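Long-range contacts in PhnB-like domain-containing protein (Pseudomonas aeruginosa, PDB 1U69), which is of unknown function but belongs to the PhnB-like branch of the glyoxalase superfamily and may have a part in drug resistance: residues Trp12-Ala17 against Gly68-Arg73; Thr27-Ala32 against Arg57-Pro62; Leu34-Ala39 against Gly49-Val54; Phe80-Asp85 against Trp118-Arg123; Asp85-Thr90 against Ile150-Ile155. All coordinates share one frame; numbering follows the deposited sequence.

In the fold
Two paired beta-alpha-beta-beta-beta units, the modules of the glyoxalase fold, hold most of these contacts. Contacts 1, 2 and 3 belong to the mixed sheet 7-13, 61-67, 51-58, 31-38 and are nested along the chain, 3 inside 2 inside 1. Contacts 2 and 3 share strands 31-38 and 51-58, their centres about 19 Å apart. Contact 4 pairs strands 78-84 and 117-122 of the second sheet and meets contact 2 through Phe28, Val58 and Met59, so the two sheets pack together there. Contact 5, centred about 10 Å from contact 4 and sharing Asp85, fastens helix 152-159 to this half. Contacts 3 and 5 lie on opposite sides of the chain's centre, while contacts 1 to 4 all touch the second subunit.

Contact 1 (Trp12-Ala17 against Gly68-Arg73); sequences WYDSAA and GGPAFR
The carbonyl oxygen of Tyr13 is gripped by two successive amides of the facing loop: Gly68 N lies 3.0 Å from Tyr13 O, while Gly69 N adds a weak, more bent bond. A second tie runs the other way, from the indole of Trp12. Its NE1 donates to Gly69 O at 2.8 Å, with the oxygen in the ring plane and the N-H tilted from the plane of the carbonyl. CG of Trp12, anti to the backbone N (chi1 -163°), is set beside the carbonyl carbon, and the indole beyond it lies between two unlike neighbours. Gly68 CA packs on one face, 3.1 Å above the indole plane and offset toward the rim, and on the opposite face comes Phe72, edge first. This T-shaped pair has planes at 87° and ring centroids 4.8 Å apart, Phe72 CD2 reaching Trp12 CH2 at 3.5 Å. The contact joins the end of strand 7-13 to the loop that leaves its parallel neighbour 61-67, at one end of the first beta-alpha-beta-beta-beta module of the glyoxalase fold. Farther along, Asp14 OD1 rests 3.6 Å from Pro70 CD. Glu76 of the second subunit packs on both Trp12 and Phe72, placing the aromatic pair at a subunit interface.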
# COMPACT_ATOMS: atom_id res chain seq x y z
N TRP A 12 11.49 4.93 18.62
CA TRP A 12 12.55 5.23 19.59
C TRP A 12 12.90 3.96 20.36
O TRP A 12 12.02 3.25 20.84
CB TRP A 12 12.05 6.30 20.56
CG TRP A 12 13.08 7.01 21.38
CD1 TRP A 12 13.76 6.52 22.46
CD2 TRP A 12 13.51 8.36 21.22
NE1 TRP A 12 14.60 7.48 22.96
CE2 TRP A 12 14.47 8.62 22.23
CE3 TRP A 12 13.19 9.38 20.33
CZ2 TRP A 12 15.11 9.85 22.35
CZ3 TRP A 12 13.83 10.61 20.45
CH2 TRP A 12 14.79 10.83 21.45
N TYR A 13 14.20 3.69 20.48
CA TYR A 13 14.71 2.58 21.29
C TYR A 13 15.80 3.08 22.23
O TYR A 13 16.43 4.11 21.98
CB TYR A 13 15.29 1.47 20.39
CG TYR A 13 14.26 0.82 19.52
CD1 TYR A 13 13.53 -0.28 19.96
CD2 TYR A 13 14.00 1.31 18.24
CE1 TYR A 13 12.55 -0.85 19.17
CE2 TYR A 13 13.04 0.74 17.44
CZ TYR A 13 12.31 -0.33 17.90
OH TYR A 13 11.33 -0.86 17.09
N ASP A 14 16.00 2.34 23.32
CA ASP A 14 17.10 2.54 24.25
C ASP A 14 18.21 1.54 23.87
O ASP A 14 18.24 0.41 24.37
CB ASP A 14 16.60 2.27 25.67
CG ASP A 14 17.63 2.55 26.73
OD1 ASP A 14 18.68 3.13 26.41
OD2 ASP A 14 17.45 2.23 27.92
N SER A 15 19.09 1.96 22.98
CA SER A 15 20.20 1.14 22.51
C SER A 15 19.82 -0.25 21.99
O SER A 15 20.60 -1.18 22.16
CB SER A 15 21.21 0.95 23.66
OG SER A 15 20.79 -0.14 24.47
N ALA A 16 18.64 -0.42 21.40
CA ALA A 16 18.18 -1.74 20.96
C ALA A 16 17.63 -1.76 19.53
O ALA A 16 17.02 -2.77 19.13
CB ALA A 16 17.11 -2.23 21.91
N ALA A 17 17.83 -0.69 18.76
CA ALA A 17 17.22 -0.59 17.42
C ALA A 17 17.59 -1.73 16.50
O ALA A 17 16.74 -2.25 15.77
CB ALA A 17 17.57 0.76 16.76
N GLY A 68 17.89 6.45 20.91
CA GLY A 68 17.84 7.73 21.59
C GLY A 68 17.93 7.64 23.09
O GLY A 68 17.82 8.67 23.75
N GLY A 69 18.13 6.45 23.65
CA GLY A 69 18.23 6.30 25.09
C GLY A 69 16.87 6.18 25.75
O GLY A 69 15.85 6.05 25.08
N PRO A 70 16.84 6.18 27.08
CA PRO A 70 15.59 6.03 27.83
C PRO A 70 14.68 7.26 27.94
O PRO A 70 13.76 7.21 28.76
CB PRO A 70 16.09 5.61 29.23
CG PRO A 70 17.37 6.24 29.33
CD PRO A 70 18.01 6.25 27.97
N ALA A 71 14.88 8.31 27.14
CA ALA A 71 14.23 9.60 27.39
C ALA A 71 12.73 9.52 27.17
O ALA A 71 11.97 10.18 27.86
CB ALA A 71 14.82 10.71 26.53
N PHE A 72 12.32 8.73 26.19
CA PHE A 72 10.90 8.60 25.88
C PHE A 72 10.45 7.14 25.92
O PHE A 72 11.24 6.22 25.64
CB PHE A 72 10.59 9.23 24.51
CG PHE A 72 10.98 10.68 24.42
CD1 PHE A 72 10.23 11.66 25.08
CD2 PHE A 72 12.10 11.08 23.72
CE1 PHE A 72 10.58 13.00 25.01
CE2 PHE A 72 12.46 12.42 23.64
CZ PHE A 72 11.70 13.38 24.29
N ARG A 73 9.18 6.94 26.24
CA ARG A 73 8.56 5.62 26.36
C ARG A 73 7.38 5.49 25.40
O ARG A 73 6.67 6.47 25.15
CB ARG A 73 8.06 5.40 27.79
CG ARG A 73 9.21 5.37 28.77
CD ARG A 73 8.85 5.03 30.21
NE ARG A 73 9.61 3.90 30.76
CZ ARG A 73 10.94 3.69 30.67
NH1 ARG A 73 11.76 4.54 30.03
NH2 ARG A 73 11.46 2.60 31.24

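Contact 2 (Thr27-Ala32 against Arg57-Pro62); sequences TFPDSA and RVMGIP
Selenomethionine Met59 reaches from the turn between strands 51-58 and 61-67 to Phe28 and Pro29, in the loop after helix 17-27. Beyond its CB, CG comes within 3.1 Å of Pro29 O. The selenium follows, 4.1 Å from Pro29 CD and 5.1 Å from the centroid of the Phe28 ring, an oblique Met-aromatic contact. A bend at chi3 (-75°) places CE against the ring, 3.3 Å from Phe28 CD1. The same residue is held by its backbone: Met59 N donates to Asp30 O from above the carbonyl plane, and weakly to Ser31 OG, whose hydroxyl donates to Pro29 O. Val58 to Ile61 form a type I' turn, the tight link of a beta hairpin. Beside it, Ala32 and Arg57 make an antiparallel hydrogen-bonded pair, with Ala32 N to Arg57 O at 3.0 Å and Arg57 N to Ala32 O at 2.9 Å. On the polar side, a water donates to Asp30 O at 2.6 Å and accepts from Gly60 N, with weak bonds to Asp30 OD2 and Arg57 NE. Asp30 OD2 also forms a salt bridge with Arg123 of the third subunit, and OD1 one with Lys6 of the fourth. The chemistry thus divides: selenium and methyl pack with Phe28, whereas Asp30 and Arg57, of opposite charge but not touching, are joined by water at a subunit interface.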
# COMPACT_ATOMS: atom_id res chain seq x y z
N THR A 27 10.56 -12.31 12.15
CA THR A 27 9.25 -12.64 12.70
C THR A 27 8.14 -12.44 11.69
O THR A 27 7.33 -13.32 11.48
CB THR A 27 8.97 -11.77 13.93
OG1 THR A 27 9.85 -12.15 15.00
CG2 THR A 27 7.57 -12.02 14.50
N PHE A 28 8.07 -11.26 11.08
CA PHE A 28 6.98 -10.94 10.19
C PHE A 28 7.34 -11.26 8.75
O PHE A 28 8.51 -11.19 8.36
CB PHE A 28 6.64 -9.45 10.30
CG PHE A 28 6.20 -9.05 11.67
CD1 PHE A 28 4.93 -9.35 12.11
CD2 PHE A 28 7.06 -8.35 12.51
CE1 PHE A 28 4.51 -8.96 13.39
CE2 PHE A 28 6.66 -7.98 13.79
CZ PHE A 28 5.40 -8.27 14.23
N PRO A 29 6.33 -11.57 7.93
CA PRO A 29 6.57 -11.77 6.50
C PRO A 29 6.96 -10.48 5.81
O PRO A 29 6.63 -9.38 6.31
CB PRO A 29 5.20 -12.23 6.00
CG PRO A 29 4.24 -11.58 6.92
CD PRO A 29 4.90 -11.65 8.27
N ASP A 30 7.63 -10.58 4.66
CA ASP A 30 7.97 -9.41 3.83
C ASP A 30 8.57 -8.27 4.66
O ASP A 30 8.17 -7.10 4.57
CB ASP A 30 6.75 -8.92 3.04
CG ASP A 30 7.14 -8.10 1.83
OD1 ASP A 30 8.15 -8.41 1.19
OD2 ASP A 30 6.49 -7.11 1.43
N SER A 31 9.54 -8.63 5.50
CA SER A 31 10.21 -7.67 6.36
C SER A 31 11.72 -7.89 6.33
O SER A 31 12.20 -9.02 6.18
CB SER A 31 9.65 -7.76 7.78
OG SER A 31 8.23 -7.62 7.80
N ALA A 32 12.47 -6.80 6.50
CA ALA A 32 13.92 -6.83 6.34
C ALA A 32 14.62 -5.65 7.00
O ALA A 32 14.09 -4.53 7.06
CB ALA A 32 14.27 -6.86 4.85
N ARG A 57 12.14 -2.45 7.03
CA ARG A 57 10.81 -2.43 6.44
C ARG A 57 10.00 -3.53 7.07
O ARG A 57 10.49 -4.65 7.19
CB ARG A 57 10.88 -2.64 4.93
CG ARG A 57 9.55 -2.42 4.19
CD ARG A 57 9.65 -2.67 2.69
NE ARG A 57 10.52 -3.81 2.49
CZ ARG A 57 11.76 -3.76 2.01
NH1 ARG A 57 12.30 -2.61 1.57
NH2 ARG A 57 12.46 -4.87 1.91
N VAL A 58 8.77 -3.22 7.47
CA VAL A 58 7.87 -4.26 7.97
C VAL A 58 6.56 -4.29 7.18
O VAL A 58 5.76 -3.38 7.28
CB VAL A 58 7.57 -4.15 9.50
CG1 VAL A 58 8.78 -4.57 10.28
CG2 VAL A 58 7.15 -2.76 9.92
N MSE A 59 6.38 -5.32 6.37
CA MSE A 59 5.13 -5.53 5.65
C MSE A 59 4.66 -4.27 4.90
O MSE A 59 3.49 -3.88 5.00
CB MSE A 59 4.06 -6.03 6.62
CG MSE A 59 4.36 -7.42 7.16
SE MSE A 59 3.23 -7.90 8.65
CE MSE A 59 4.05 -6.82 10.10
N GLY A 60 5.56 -3.68 4.13
CA GLY A 60 5.22 -2.56 3.26
C GLY A 60 5.50 -1.19 3.84
O GLY A 60 5.41 -0.18 3.13
N ILE A 61 5.87 -1.15 5.13
CA ILE A 61 6.06 0.11 5.85
C ILE A 61 7.55 0.39 6.05
O ILE A 61 8.25 -0.39 6.72
CB ILE A 61 5.36 0.08 7.24
CG1 ILE A 61 3.87 -0.23 7.12
CG2 ILE A 61 5.56 1.41 7.95
CD1 ILE A 61 3.10 0.71 6.27
N PRO A 62 8.04 1.50 5.51
CA PRO A 62 9.43 1.91 5.75
C PRO A 62 9.60 2.48 7.15
O PRO A 62 8.83 3.36 7.55
CB PRO A 62 9.66 2.99 4.68
CG PRO A 62 8.30 3.60 4.46
CD PRO A 62 7.33 2.46 4.64
O HOH W 1 7.82 -5.08 2.95
O HOH W 2 10.69 -6.71 2.89

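Contact 3 (Leu34-Ala39 against Gly49-Val54); sequences LAVHRA and GDVLTV
Val36 and Val51 meet at about a right angle, Val36 CG1 lying 3.9 Å from Val51 CG2, where antiparallel strands 31-38 and 51-58 run together in the first sheet of the glyoxalase fold. A classic beta bulge interrupts the ladder: Leu52 and Thr53 both face His37, and His37 O takes both of their amides, Leu52 N at 2.8 Å and Thr53 N at 3.2 Å. The extra residue shifts the register by one, so that Arg38 pairs with Val51 and the two side chains diverge from each other. His37 and Thr53, a hydrogen-bonded pair, project from the same face of the sheet. The imidazole turns its edge to the threonine, with CD2 3.3 Å from Thr53 OG1, which lies between the backbone N and the carbonyl carbon (chi1 61°). The neighbouring ring atom, His37 NE2, is hydrogen-bonded to Glu55, which helps to fix the rotation of the ring. On the face opposite His37, Val36 and Val54 form a non-hydrogen-bonded pair that packs toward Leu18 of helix 17-27. Ala39 N donates to Asp50 O at 2.8 Å, and Gly49 N returns a bond to Ala39 O, extending the pairing past the strand ends. Arg38 is extended from CG to NE, with CG and CD both near Gly49 O, and lays one face of its guanidinium against Val51 CG2. At the guanidinium edge, its NH1 donates to Gly49 O at 2.9 Å with an N-H...O angle of 161°, the oxygen lying in the guanidinium plane.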
# COMPACT_ATOMS: atom_id res chain seq x y z
N LEU A 34 17.51 -3.04 6.44
CA LEU A 34 17.99 -2.44 5.19
C LEU A 34 19.36 -1.78 5.29
O LEU A 34 20.17 -1.89 4.38
CB LEU A 34 16.93 -1.46 4.67
CG LEU A 34 15.54 -2.05 4.39
CD1 LEU A 34 14.63 -1.01 3.78
CD2 LEU A 34 15.61 -3.27 3.51
N ALA A 35 19.62 -1.10 6.40
CA ALA A 35 20.87 -0.35 6.58
C ALA A 35 21.09 -0.00 8.03
O ALA A 35 20.14 0.16 8.79
CB ALA A 35 20.84 0.91 5.76
N VAL A 36 22.36 0.08 8.42
CA VAL A 36 22.75 0.45 9.78
C VAL A 36 23.63 1.68 9.69
O VAL A 36 24.57 1.71 8.88
CB VAL A 36 23.48 -0.71 10.45
CG1 VAL A 36 23.95 -0.34 11.86
CG2 VAL A 36 22.58 -1.93 10.48
N HIS A 37 23.28 2.70 10.47
CA HIS A 37 23.95 4.00 10.42
C HIS A 37 24.58 4.28 11.77
O HIS A 37 23.89 4.34 12.78
CB HIS A 37 22.97 5.11 10.08
CG HIS A 37 22.32 4.93 8.74
ND1 HIS A 37 23.04 4.89 7.57
CD2 HIS A 37 21.02 4.77 8.39
CE1 HIS A 37 22.22 4.71 6.56
NE2 HIS A 37 20.98 4.64 7.03
N ARG A 38 25.89 4.46 11.78
CA ARG A 38 26.59 4.66 13.03
C ARG A 38 26.72 6.15 13.34
O ARG A 38 26.69 6.98 12.44
CB ARG A 38 27.94 3.94 13.00
CG ARG A 38 27.74 2.45 13.25
CD ARG A 38 28.88 1.54 12.90
NE ARG A 38 28.44 0.15 12.92
CZ ARG A 38 28.22 -0.57 14.03
NH1 ARG A 38 28.41 -0.06 15.24
NH2 ARG A 38 27.81 -1.83 13.92
N ALA A 39 26.82 6.46 14.63
CA ALA A 39 26.87 7.84 15.10
C ALA A 39 28.21 8.45 14.70
O ALA A 39 29.25 7.87 14.99
CB ALA A 39 26.72 7.88 16.60
N GLY A 49 30.42 5.90 16.69
CA GLY A 49 30.60 4.55 16.18
C GLY A 49 29.53 3.58 16.65
O GLY A 49 29.44 2.49 16.12
N ASP A 50 28.74 3.96 17.65
CA ASP A 50 27.60 3.16 18.10
C ASP A 50 26.52 3.21 17.03
O ASP A 50 26.53 4.11 16.19
CB ASP A 50 27.05 3.68 19.43
CG ASP A 50 27.91 3.31 20.63
OD1 ASP A 50 28.86 2.51 20.50
OD2 ASP A 50 27.70 3.77 21.75
N VAL A 51 25.60 2.26 17.05
CA VAL A 51 24.46 2.29 16.13
C VAL A 51 23.55 3.47 16.50
O VAL A 51 23.09 3.58 17.65
CB VAL A 51 23.65 0.97 16.18
CG1 VAL A 51 22.36 1.08 15.34
CG2 VAL A 51 24.51 -0.21 15.70
N LEU A 52 23.34 4.37 15.55
CA LEU A 52 22.48 5.53 15.77
C LEU A 52 21.08 5.26 15.22
O LEU A 52 20.08 5.41 15.94
CB LEU A 52 23.09 6.78 15.13
CG LEU A 52 22.30 8.08 15.22
CD1 LEU A 52 22.10 8.46 16.66
CD2 LEU A 52 23.01 9.19 14.46
N THR A 53 20.99 4.89 13.95
CA THR A 53 19.71 4.46 13.37
C THR A 53 19.85 3.18 12.57
O THR A 53 20.93 2.81 12.09
CB THR A 53 19.08 5.52 12.46
OG1 THR A 53 19.95 5.82 11.35
CG2 THR A 53 18.83 6.83 13.18
N VAL A 54 18.71 2.53 12.38
CA VAL A 54 18.61 1.33 11.56
C VAL A 54 17.40 1.49 10.65
O VAL A 54 16.28 1.69 11.13
CB VAL A 54 18.41 0.07 12.42
CG1 VAL A 54 18.32 -1.15 11.53
CG2 VAL A 54 19.54 -0.08 13.47

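Contact 4 (Phe80-Asp85 against Trp118-Arg123); sequences FQVATD and WQITPR
With CG anti to the carbonyl carbon in both Phe80 (chi1 -74°) and Trp118 (chi1 -65°), the side chains lie side by side and point the same way. Their rings form an offset stack, centroids 4.5 Å apart and planes at 30°, with Phe80 CD2 3.4 Å from Trp118 CH2. Val82 CG2 meets the indole edge at CE3. The strands that carry them pair in parallel: Gln119 N donates to Phe80 O, Val82 N to Gln119 O at 2.8 Å, and Thr121 N to Val82 O. Arg123 N continues the ladder to Thr84 O. On the face opposite the rings, Ala83 CB sits over the centre of the Arg123 guanidinium, 3.7 Å above its plane. Arg123 NH1 comes to Asp85 OD1 from above the carboxylate plane, a salt bridge of 2.9 Å; Asp85 OD2 pairs with Arg57 of the third subunit. The two strands are the first and last of the second beta-alpha-beta-beta-beta module, with helix 87-99 and strands 103-104 and 109-111 between them in the chain. Ile97 of that helix packs on Trp118 and Ile120, Phe28 stacks on Trp118, and strand 109-111 flanks 117-122; beyond Phe80-Val82 an antiparallel strand of the second subunit extends the sheet.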
# COMPACT_ATOMS: atom_id res chain seq x y z
N PHE A 80 1.05 -0.65 15.36
CA PHE A 80 0.97 -1.29 14.04
C PHE A 80 -0.24 -2.21 14.09
O PHE A 80 -0.35 -2.99 15.00
CB PHE A 80 2.19 -2.16 13.76
CG PHE A 80 3.46 -1.42 13.46
CD1 PHE A 80 3.61 -0.72 12.26
CD2 PHE A 80 4.54 -1.50 14.32
CE1 PHE A 80 4.80 -0.08 11.97
CE2 PHE A 80 5.74 -0.86 14.02
CZ PHE A 80 5.87 -0.16 12.86
N GLN A 81 -1.15 -2.12 13.12
CA GLN A 81 -2.23 -3.08 13.00
C GLN A 81 -1.96 -4.00 11.81
O GLN A 81 -1.91 -3.59 10.68
CB GLN A 81 -3.58 -2.39 12.83
CG GLN A 81 -4.73 -3.37 12.79
CD GLN A 81 -6.07 -2.68 12.71
OE1 GLN A 81 -6.67 -2.33 13.74
NE2 GLN A 81 -6.56 -2.51 11.51
N VAL A 82 -1.76 -5.28 12.12
CA VAL A 82 -1.36 -6.29 11.15
C VAL A 82 -2.58 -7.13 10.84
O VAL A 82 -3.19 -7.72 11.73
CB VAL A 82 -0.24 -7.19 11.71
CG1 VAL A 82 0.11 -8.28 10.70
CG2 VAL A 82 1.00 -6.36 12.09
N ALA A 83 -2.95 -7.16 9.57
CA ALA A 83 -4.12 -7.90 9.10
C ALA A 83 -3.73 -9.35 8.87
O ALA A 83 -2.77 -9.63 8.17
CB ALA A 83 -4.64 -7.30 7.83
N THR A 84 -4.48 -10.28 9.46
CA THR A 84 -4.17 -11.71 9.26
C THR A 84 -5.31 -12.43 8.52
O THR A 84 -6.48 -12.07 8.64
CB THR A 84 -3.83 -12.42 10.59
OG1 THR A 84 -4.87 -12.21 11.56
CG2 THR A 84 -2.61 -11.81 11.24
N ASP A 85 -4.98 -13.46 7.74
CA ASP A 85 -6.01 -14.15 6.96
C ASP A 85 -6.54 -15.44 7.58
O ASP A 85 -7.56 -15.95 7.13
CB ASP A 85 -5.50 -14.47 5.55
CG ASP A 85 -5.82 -13.39 4.54
OD1 ASP A 85 -6.62 -12.46 4.84
OD2 ASP A 85 -5.30 -13.41 3.41
N TRP A 118 1.45 -3.65 19.10
CA TRP A 118 1.03 -4.31 17.87
C TRP A 118 -0.41 -4.77 18.05
O TRP A 118 -0.79 -5.14 19.15
CB TRP A 118 1.91 -5.53 17.60
CG TRP A 118 3.33 -5.19 17.33
CD1 TRP A 118 4.28 -4.90 18.26
CD2 TRP A 118 3.96 -5.07 16.06
NE1 TRP A 118 5.47 -4.61 17.64
CE2 TRP A 118 5.30 -4.71 16.29
CE3 TRP A 118 3.52 -5.24 14.74
CZ2 TRP A 118 6.21 -4.52 15.25
CZ3 TRP A 118 4.43 -5.03 13.71
CH2 TRP A 118 5.76 -4.67 13.97
N GLN A 119 -1.19 -4.74 16.97
CA GLN A 119 -2.50 -5.37 16.92
C GLN A 119 -2.43 -6.48 15.87
O GLN A 119 -2.04 -6.24 14.74
CB GLN A 119 -3.58 -4.37 16.50
CG GLN A 119 -3.81 -3.23 17.47
CD GLN A 119 -4.81 -2.25 16.89
OE1 GLN A 119 -5.94 -2.65 16.61
NE2 GLN A 119 -4.40 -1.00 16.68
N ILE A 120 -2.76 -7.70 16.27
CA ILE A 120 -2.82 -8.82 15.36
C ILE A 120 -4.31 -9.05 15.12
O ILE A 120 -5.00 -9.61 15.96
CB ILE A 120 -2.12 -10.08 15.93
CG1 ILE A 120 -0.69 -9.74 16.42
CG2 ILE A 120 -2.13 -11.18 14.89
CD1 ILE A 120 0.20 -9.09 15.43
N THR A 121 -4.78 -8.52 14.00
CA THR A 121 -6.20 -8.28 13.74
C THR A 121 -6.67 -9.04 12.50
O THR A 121 -6.41 -8.63 11.38
CB THR A 121 -6.44 -6.78 13.53
OG1 THR A 121 -5.94 -6.05 14.65
CG2 THR A 121 -7.94 -6.44 13.48
N PRO A 122 -7.35 -10.16 12.69
CA PRO A 122 -7.88 -10.90 11.54
C PRO A 122 -8.73 -10.01 10.63
O PRO A 122 -9.53 -9.22 11.13
CB PRO A 122 -8.72 -11.99 12.20
CG PRO A 122 -8.06 -12.20 13.50
CD PRO A 122 -7.65 -10.83 13.96
N ARG A 123 -8.55 -10.10 9.31
CA ARG A 123 -9.38 -9.31 8.39
C ARG A 123 -10.88 -9.58 8.63
O ARG A 123 -11.70 -8.70 8.44
CB ARG A 123 -9.02 -9.62 6.93
CG ARG A 123 -7.75 -8.92 6.46
CD ARG A 123 -7.71 -8.64 4.94
NE ARG A 123 -6.45 -7.99 4.53
CZ ARG A 123 -5.29 -8.62 4.44
NH1 ARG A 123 -5.20 -9.91 4.75
NH2 ARG A 123 -4.20 -7.97 4.07

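Contact 5 (Asp85-Thr90 against Ile150-Ile155); sequences DDQAET and IDIATI
Two helix starts face each other here, each begun by an aspartate N-cap, and their backbones come nearest at Gln87 and Ile152, with CA atoms 6.5 Å apart. Gln87 makes both direct hydrogen bonds between the segments. Its CG is anti to the backbone N, and a bend at chi2 (64°) places CD so that the amide reaches the turn before helix 152-159. OE1 accepts from Ile152 N at 2.9 Å in a nearly straight bond (172°), and NE2 donates to Ile150 O at 3.0 Å, the oxygen lying in the amide plane. One side-chain amide thus bonds both a C=O and an N-H at the start of helix 152-159, which fixes its rotation. A water held by OE1, 2.7 Å away, also takes Ala153 N, so OE1 is tied to Ile152 N directly and to Ala153 N through the water. Ile152 CD1 packs against the other helix start, 3.5 Å from Asp86 C and also close to Thr90 OG1. Thr90 CG2 rests against Ile150 O. Each cap is closed within its own segment: Asp86 OD1 receives Glu89 N at 2.9 Å, and Asp151 OD2 receives Thr154 N and Thr154 OG1 from opposite faces of its carboxylate plane. The contact joins the start of helix 87-99 to that of the C-terminal helix. Pro122, ending strand 117-122, packs on Thr90, Ile150 and Ile152, while Leu125 of helix 123-129 and Met144 of helix 134-144 lie against Ile150.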
# COMPACT_ATOMS: atom_id res chain seq x y z
N ASP A 85 -4.98 -13.46 7.74
CA ASP A 85 -6.01 -14.15 6.96
C ASP A 85 -6.54 -15.44 7.58
O ASP A 85 -7.56 -15.95 7.13
CB ASP A 85 -5.50 -14.47 5.55
CG ASP A 85 -5.82 -13.39 4.54
OD1 ASP A 85 -6.62 -12.46 4.84
OD2 ASP A 85 -5.30 -13.41 3.41
N ASP A 86 -5.86 -15.97 8.58
CA ASP A 86 -6.35 -17.17 9.27
C ASP A 86 -5.84 -17.29 10.71
O ASP A 86 -5.04 -16.47 11.16
CB ASP A 86 -6.01 -18.43 8.45
CG ASP A 86 -4.52 -18.62 8.19
OD1 ASP A 86 -3.66 -18.17 8.98
OD2 ASP A 86 -4.11 -19.25 7.20
N GLN A 87 -6.29 -18.33 11.41
CA GLN A 87 -5.97 -18.49 12.82
C GLN A 87 -4.51 -18.83 13.00
O GLN A 87 -3.90 -18.41 13.98
CB GLN A 87 -6.85 -19.56 13.47
CG GLN A 87 -6.84 -19.54 14.99
CD GLN A 87 -7.41 -18.26 15.55
OE1 GLN A 87 -8.56 -17.93 15.28
NE2 GLN A 87 -6.60 -17.53 16.31
N ALA A 88 -3.95 -19.61 12.06
CA ALA A 88 -2.56 -20.01 12.14
C ALA A 88 -1.62 -18.80 12.17
O ALA A 88 -0.72 -18.74 12.99
CB ALA A 88 -2.21 -20.94 10.98
N GLU A 89 -1.83 -17.86 11.25
CA GLU A 89 -0.97 -16.67 11.19
C GLU A 89 -1.23 -15.78 12.41
O GLU A 89 -0.30 -15.21 12.98
CB GLU A 89 -1.19 -15.88 9.90
CG GLU A 89 -0.41 -14.57 9.88
CD GLU A 89 -0.49 -13.81 8.57
OE1 GLU A 89 -1.60 -13.73 8.00
OE2 GLU A 89 0.55 -13.29 8.13
N THR A 90 -2.50 -15.67 12.80
CA THR A 90 -2.90 -14.92 13.99
C THR A 90 -2.13 -15.42 15.20
O THR A 90 -1.49 -14.65 15.88
CB THR A 90 -4.42 -15.01 14.21
OG1 THR A 90 -5.10 -14.51 13.04
CG2 THR A 90 -4.90 -14.10 15.35
N ILE A 150 -7.16 -12.96 19.19
CA ILE A 150 -8.46 -13.07 18.52
C ILE A 150 -8.70 -14.49 18.05
O ILE A 150 -7.87 -15.04 17.32
CB ILE A 150 -8.57 -12.12 17.32
CG1 ILE A 150 -8.42 -10.65 17.75
CG2 ILE A 150 -9.90 -12.33 16.57
CD1 ILE A 150 -9.44 -10.19 18.79
N ASP A 151 -9.85 -15.06 18.44
CA ASP A 151 -10.32 -16.34 17.90
C ASP A 151 -11.34 -16.07 16.81
O ASP A 151 -12.45 -15.61 17.07
CB ASP A 151 -10.92 -17.22 18.99
CG ASP A 151 -11.33 -18.57 18.45
OD1 ASP A 151 -10.45 -19.44 18.27
OD2 ASP A 151 -12.51 -18.82 18.10
N ILE A 152 -10.94 -16.34 15.58
CA ILE A 152 -11.71 -15.98 14.40
C ILE A 152 -13.07 -16.67 14.33
O ILE A 152 -14.07 -16.06 13.96
CB ILE A 152 -10.89 -16.27 13.12
CG1 ILE A 152 -9.69 -15.32 13.04
CG2 ILE A 152 -11.77 -16.11 11.87
CD1 ILE A 152 -8.63 -15.69 12.01
N ALA A 153 -13.11 -17.95 14.67
CA ALA A 153 -14.35 -18.73 14.62
C ALA A 153 -15.42 -18.14 15.54
O ALA A 153 -16.60 -18.12 15.18
CB ALA A 153 -14.08 -20.19 14.97
N THR A 154 -15.01 -17.65 16.70
CA THR A 154 -15.94 -17.08 17.67
C THR A 154 -16.50 -15.76 17.15
O THR A 154 -17.68 -15.46 17.33
CB THR A 154 -15.24 -16.86 19.02
OG1 THR A 154 -14.84 -18.11 19.58
CG2 THR A 154 -16.19 -16.26 20.05
N ILE A 155 -15.64 -14.96 16.52
CA ILE A 155 -16.08 -13.72 15.91
C ILE A 155 -17.14 -13.99 14.84
O ILE A 155 -18.15 -13.30 14.77
CB ILE A 155 -14.87 -12.94 15.31
CG1 ILE A 155 -13.94 -12.46 16.43
CG2 ILE A 155 -15.35 -11.77 14.46
CD1 ILE A 155 -14.60 -11.52 17.45
O HOH W 3 -10.56 -19.69 14.77